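Local coordinates for protein putative superoxide reductase (PDB 3QZB) that probably reduces superoxide to hydrogen peroxide at a mononuclear iron site, with electrons delivered from reduced NADP by way of rubredoxin, at residues I33-K38 against G119-L124; R66-F71 against P107-V112. All coordinates share one frame; numbering follows the deposited sequence.

Contact 1 (I33-K38 against G119-L124)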
loop_
_atom_site.group_PDB
_atom_site.type_symbol
_atom_site.label_atom_id
_atom_site.label_comp_id
_atom_site.label_asym_id
_atom_site.label_seq_id
_atom_site.Cartn_x
_atom_site.Cartn_y
_atom_site.Cartn_z
ATOM N N ILE A 33 -14.336 14.757 -3.558
ATOM C CA ILE A 33 -14.556 14.535 -2.126
ATOM C C ILE A 33 -16.015 14.826 -1.771
ATOM O O ILE A 33 -16.542 15.885 -2.166
ATOM C CB ILE A 33 -13.672 15.486 -1.311
ATOM C CG1 ILE A 33 -12.176 15.187 -1.532
ATOM C CG2 ILE A 33 -13.992 15.319 0.209
ATOM C CD1 ILE A 33 -11.259 16.338 -1.151
ATOM N N GLU A 34 -16.638 13.923 -1.033
ATOM C CA GLU A 34 -17.925 14.179 -0.379
ATOM C C GLU A 34 -17.710 13.999 1.120
ATOM O O GLU A 34 -17.382 12.918 1.578
ATOM C CB GLU A 34 -18.956 13.210 -0.865
ATOM C CG GLU A 34 -19.254 13.368 -2.336
ATOM C CD GLU A 34 -20.178 12.276 -2.843
ATOM O OE1 GLU A 34 -21.409 12.366 -2.594
ATOM O OE2 GLU A 34 -19.718 11.323 -3.484
ATOM N N ALA A 35 -17.895 15.084 1.851
ATOM C CA ALA A 35 -17.713 15.066 3.310
ATOM C C ALA A 35 -18.562 16.211 3.851
ATOM O O ALA A 35 -18.731 17.218 3.179
ATOM C CB ALA A 35 -16.221 15.280 3.677
ATOM N N PRO A 36 -19.031 16.109 5.091
ATOM C CA PRO A 36 -19.775 17.222 5.706
ATOM C C PRO A 36 -18.924 18.473 5.866
ATOM O O PRO A 36 -17.719 18.397 6.086
ATOM C CB PRO A 36 -20.189 16.681 7.051
ATOM C CG PRO A 36 -19.536 15.433 7.237
ATOM C CD PRO A 36 -18.814 14.986 6.005
ATOM N N GLU A 37 -19.592 19.617 5.850
ATOM C CA GLU A 37 -18.902 20.870 6.071
ATOM C C GLU A 37 -18.412 21.017 7.525
ATOM O O GLU A 37 -17.368 21.618 7.788
ATOM C CB GLU A 37 -19.865 22.034 5.749
ATOM C CG GLU A 37 -19.367 23.390 5.980
ATOM C CD GLU A 37 -20.296 24.475 5.411
ATOM O OE1 GLU A 37 -21.525 24.225 5.298
ATOM O OE2 GLU A 37 -19.776 25.575 5.113
ATOM N N LYS A 38 -19.225 20.536 8.454
ATOM C CA LYS A 38 -18.938 20.744 9.883
ATOM C C LYS A 38 -19.361 19.495 10.636
ATOM O O LYS A 38 -20.388 18.889 10.323
ATOM C CB LYS A 38 -19.692 21.975 10.403
ATOM C CG LYS A 38 -19.434 22.301 11.894
ATOM C CD LYS A 38 -20.130 23.626 12.282
ATOM C CE LYS A 38 -21.519 23.398 12.962
ATOM N NZ LYS A 38 -21.538 23.312 14.499
ATOM N N GLY A 119 -9.589 21.470 9.826
ATOM C CA GLY A 119 -8.531 21.328 8.882
ATOM C C GLY A 119 -9.035 21.231 7.468
ATOM O O GLY A 119 -10.155 21.666 7.187
ATOM N N THR A 120 -8.187 20.692 6.601
ATOM C CA THR A 120 -8.450 20.514 5.187
ATOM C C THR A 120 -8.243 19.077 4.812
ATOM O O THR A 120 -7.235 18.472 5.162
ATOM C CB THR A 120 -7.574 21.414 4.343
ATOM O OG1 THR A 120 -7.742 22.772 4.758
ATOM C CG2 THR A 120 -7.902 21.342 2.867
ATOM N N ILE A 121 -9.226 18.508 4.101
ATOM C CA ILE A 121 -9.137 17.169 3.497
ATOM C C ILE A 121 -8.526 17.335 2.095
ATOM O O ILE A 121 -9.014 18.156 1.323
ATOM C CB ILE A 121 -10.530 16.507 3.407
ATOM C CG1 ILE A 121 -11.197 16.372 4.764
ATOM C CG2 ILE A 121 -10.442 15.155 2.658
ATOM C CD1 ILE A 121 -12.721 16.142 4.695
ATOM N N ILE A 122 -7.485 16.589 1.782
ATOM C CA ILE A 122 -6.829 16.577 0.478
ATOM C C ILE A 122 -6.920 15.162 -0.092
ATOM O O ILE A 122 -6.548 14.197 0.565
ATOM C CB ILE A 122 -5.371 17.044 0.556
ATOM C CG1 ILE A 122 -5.220 18.450 1.187
ATOM C CG2 ILE A 122 -4.760 17.049 -0.849
ATOM C CD1 ILE A 122 -3.766 18.810 1.486
ATOM N N ALA A 123 -7.464 15.046 -1.296
ATOM C CA ALA A 123 -7.520 13.777 -2.013
ATOM C C ALA A 123 -6.473 13.814 -3.146
ATOM O O ALA A 123 -6.361 14.819 -3.866
ATOM C CB ALA A 123 -8.909 13.557 -2.609
ATOM N N LEU A 124 -5.744 12.710 -3.250
ATOM C CA LEU A 124 -4.752 12.516 -4.324
ATOM C C LEU A 124 -5.088 11.194 -4.981
ATOM O O LEU A 124 -5.249 10.170 -4.322
ATOM C CB LEU A 124 -3.368 12.463 -3.727
ATOM C CG LEU A 124 -2.175 12.373 -4.707
ATOM C CD1 LEU A 124 -1.970 13.620 -5.445
ATOM C CD2 LEU A 124 -0.912 11.937 -3.960
#
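Ile33 reaches from its strand toward Ala123 and Ile121, laying the end of its chain over the one and against the flank of the other. Its CG1 sits 3.8 Å from Ala123 CB, and CD1 lies 3.9 Å from that same methyl. The extended second torsion (chi2 161°) carries Ile33 CD1 on to Ile121 O, 3.8 Å away, with Ile121 CG2 a little farther off. Ile33 CA and Ala123 CA are 7.1 Å apart, a gap the long branched side chain spans to reach the small alanine. One step along, the sizes are exchanged: Ala35 offers only CB, and Ile121 bridges the gap with its CD1, 3.7 Å away. This tight apolar patch ends at Ala35. The chain of Pro36 to Lys38 then draws away from the strand, and Glu37 and Lys38 are exposed, as suits charged residues; Lys38 forms a salt bridge with Glu142. Together the two segments span the layers of the immunoglobulin-like sandwich where burial is partial. Ile33 and Ala35 also lean on Gln137 of strand 131-141, Ile121 packs on Ile47 and Val70, and Ala123 touches Val49 of strand 44-51, while Ile122 packs on Met13 and Leu124 on Leu15 of a second subunit.

Contact 2 (R66-F71 against P107-V112); sequences RWIKVF and PTVTTV
Ile68 projects from its strand toward Pro107 and Val109, and its atoms divide the contact between them. Its CB lies 4.5 Å from Val109 CG1, and the CG2 branch comes to 4.4 Å of the same methyl. The other branch leaves in a different direction: with chi1 at -73°, CG1 lies beside the backbone N and serves mainly as a spacer. Extended beyond it (chi2 161°), CD1 reaches Pro107 O at 3.8 Å. The same Ile68 CD1 is 4.3 Å from Val109 CG1. The meeting with the carbonyl oxygen is van der Waals packing, since a methyl has no polar hydrogen to offer. Beta-branched residues suit this place because they pair a strand conformation with broad apolar surface. Farther along the strands the fit is looser, with Val70 CG2 4.8 Å from Thr111 CG2; the buried Thr111 has its OG1 hydrogen-bonded to Tyr86 OH, which satisfies the hydroxyl. Pro107 stands where the chain turns a corner, its side chain about 6 Å from that of the iron ligand His57. The contact lies in the middle of the beta sandwich: Val49 and Phe88 also press on Ile68, Tyr86 of strand 81-87 meets Val109, and at the outer edge Thr110 and Val112 continue the three-stranded sheet into an antiparallel strand of a third subunit.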
loop_
_atom_site.group_PDB
_atom_site.type_symbol
_atom_site.label_atom_id
_atom_site.label_comp_id
_atom_site.label_asym_id
_atom_site.label_seq_id
_atom_site.Cartn_x
_atom_site.Cartn_y
_atom_site.Cartn_z
ATOM N N ARG A 66 -5.515 3.481 -10.204
ATOM C CA ARG A 66 -4.833 2.592 -9.276
ATOM C C ARG A 66 -5.213 2.819 -7.803
ATOM O O ARG A 66 -5.309 1.854 -7.055
ATOM C CB ARG A 66 -3.326 2.819 -9.411
ATOM C CG ARG A 66 -2.703 2.353 -10.729
ATOM C CD ARG A 66 -2.451 0.881 -10.725
ATOM N NE ARG A 66 -1.723 0.392 -11.890
ATOM C CZ ARG A 66 -0.437 0.548 -12.084
ATOM N NH1 ARG A 66 0.321 1.169 -11.207
ATOM N NH2 ARG A 66 0.142 0.053 -13.187
ATOM N N TRP A 67 -5.343 4.073 -7.403
ATOM C CA TRP A 67 -5.559 4.409 -5.985
ATOM C C TRP A 67 -6.058 5.797 -5.808
ATOM O O TRP A 67 -5.904 6.668 -6.649
ATOM C CB TRP A 67 -4.302 4.087 -5.141
ATOM C CG TRP A 67 -2.988 4.695 -5.559
ATOM C CD1 TRP A 67 -1.960 4.014 -6.142
ATOM C CD2 TRP A 67 -2.520 6.078 -5.471
ATOM N NE1 TRP A 67 -0.877 4.810 -6.323
ATOM C CE2 TRP A 67 -1.179 6.090 -5.930
ATOM C CE3 TRP A 67 -3.067 7.279 -5.038
ATOM C CZ2 TRP A 67 -0.399 7.242 -5.946
ATOM C CZ3 TRP A 67 -2.302 8.413 -5.058
ATOM C CH2 TRP A 67 -0.979 8.388 -5.495
ATOM N N ILE A 68 -6.609 5.999 -4.595
ATOM C CA ILE A 68 -6.886 7.291 -3.989
ATOM C C ILE A 68 -6.189 7.264 -2.625
ATOM O O ILE A 68 -6.257 6.232 -1.934
ATOM C CB ILE A 68 -8.389 7.476 -3.795
ATOM C CG1 ILE A 68 -9.086 7.740 -5.133
ATOM C CG2 ILE A 68 -8.689 8.605 -2.769
ATOM C CD1 ILE A 68 -10.582 7.471 -5.095
ATOM N N LYS A 69 -5.531 8.357 -2.249
ATOM C CA LYS A 69 -5.135 8.540 -0.860
ATOM C C LYS A 69 -5.699 9.815 -0.375
ATOM O O LYS A 69 -6.005 10.734 -1.140
ATOM C CB LYS A 69 -3.631 8.330 -0.624
ATOM C CG LYS A 69 -2.730 9.323 -1.272
ATOM C CD LYS A 69 -1.263 9.141 -0.870
ATOM C CE LYS A 69 -0.667 7.755 -1.035
ATOM N NZ LYS A 69 -0.827 7.153 -2.410
ATOM N N VAL A 70 -5.877 9.905 0.951
ATOM C CA VAL A 70 -6.464 11.064 1.592
ATOM C C VAL A 70 -5.484 11.545 2.660
ATOM O O VAL A 70 -4.918 10.755 3.392
ATOM C CB VAL A 70 -7.798 10.730 2.203
ATOM C CG1 VAL A 70 -8.390 11.911 3.039
ATOM C CG2 VAL A 70 -8.813 10.279 1.115
ATOM N N PHE A 71 -5.279 12.852 2.691
ATOM C CA PHE A 71 -4.514 13.526 3.720
ATOM C C PHE A 71 -5.450 14.468 4.502
ATOM O O PHE A 71 -6.407 15.012 3.950
ATOM C CB PHE A 71 -3.365 14.346 3.128
ATOM C CG PHE A 71 -2.274 13.469 2.521
ATOM C CD1 PHE A 71 -1.216 13.018 3.300
ATOM C CD2 PHE A 71 -2.300 13.148 1.167
ATOM C CE1 PHE A 71 -0.251 12.221 2.775
ATOM C CE2 PHE A 71 -1.292 12.346 0.598
ATOM C CZ PHE A 71 -0.265 11.909 1.405
ATOM N N PRO A 107 -12.927 2.941 -8.809
ATOM C CA PRO A 107 -12.199 3.939 -8.006
ATOM C C PRO A 107 -13.118 4.859 -7.210
ATOM O O PRO A 107 -13.262 6.040 -7.445
ATOM C CB PRO A 107 -11.365 4.690 -9.018
ATOM C CG PRO A 107 -12.229 4.686 -10.247
ATOM C CD PRO A 107 -12.884 3.299 -10.245
ATOM N N THR A 108 -13.726 4.206 -6.213
ATOM C CA THR A 108 -14.692 4.777 -5.289
ATOM C C THR A 108 -14.294 4.229 -3.936
ATOM O O THR A 108 -13.996 3.052 -3.813
ATOM C CB THR A 108 -16.165 4.410 -5.677
ATOM O OG1 THR A 108 -16.411 4.762 -7.028
ATOM C CG2 THR A 108 -17.159 5.160 -4.759
ATOM N N VAL A 109 -14.226 5.093 -2.927
ATOM C CA VAL A 109 -13.947 4.596 -1.579
ATOM C C VAL A 109 -14.684 5.465 -0.554
ATOM O O VAL A 109 -14.771 6.655 -0.698
ATOM C CB VAL A 109 -12.424 4.485 -1.299
ATOM C CG1 VAL A 109 -11.754 5.879 -1.279
ATOM C CG2 VAL A 109 -12.167 3.672 0.010
ATOM N N THR A 110 -15.129 4.791 0.503
ATOM C CA THR A 110 -15.632 5.489 1.700
ATOM C C THR A 110 -14.742 5.083 2.869
ATOM O O THR A 110 -14.573 3.916 3.168
ATOM C CB THR A 110 -17.058 5.102 2.027
ATOM O OG1 THR A 110 -17.869 5.314 0.858
ATOM C CG2 THR A 110 -17.596 5.939 3.201
ATOM N N THR A 111 -14.161 6.089 3.507
ATOM C CA THR A 111 -13.328 5.962 4.707
ATOM C C THR A 111 -13.966 6.791 5.820
ATOM O O THR A 111 -14.774 7.692 5.568
ATOM C CB THR A 111 -11.888 6.395 4.375
ATOM O OG1 THR A 111 -10.984 6.094 5.434
ATOM C CG2 THR A 111 -11.735 7.830 4.060
ATOM N N VAL A 112 -13.683 6.374 7.053
ATOM C CA VAL A 112 -14.313 6.962 8.219
ATOM C C VAL A 112 -13.186 7.482 9.131
ATOM O O VAL A 112 -12.246 6.757 9.432
ATOM C CB VAL A 112 -15.157 5.942 8.967
ATOM C CG1 VAL A 112 -15.742 6.558 10.243
ATOM C CG2 VAL A 112 -16.251 5.397 8.079
#

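From the N terminus, segment 33-38 comes first and waits longest for its partner: contact 1 closes only at 119-124, a loop that takes in strands 44-51, 65-74, 81-87 and 103-115. Contact 2 opens and closes within it, joining 66-71 to 107-112, so the two nest without crossing. Each ties one sheet to the other. On one side, 119-124 and 66-71 are antiparallel neighbours, probably hydrogen-bonded through Ile122 O to Phe71 N and Leu124 O to Lys69 N, both at 2.8 Å. On the other, strands 31-34 and 103-115 flank strand 44-51, so contact 1 starts from the end of one outer strand and the loop after it, and contact 2 uses the other.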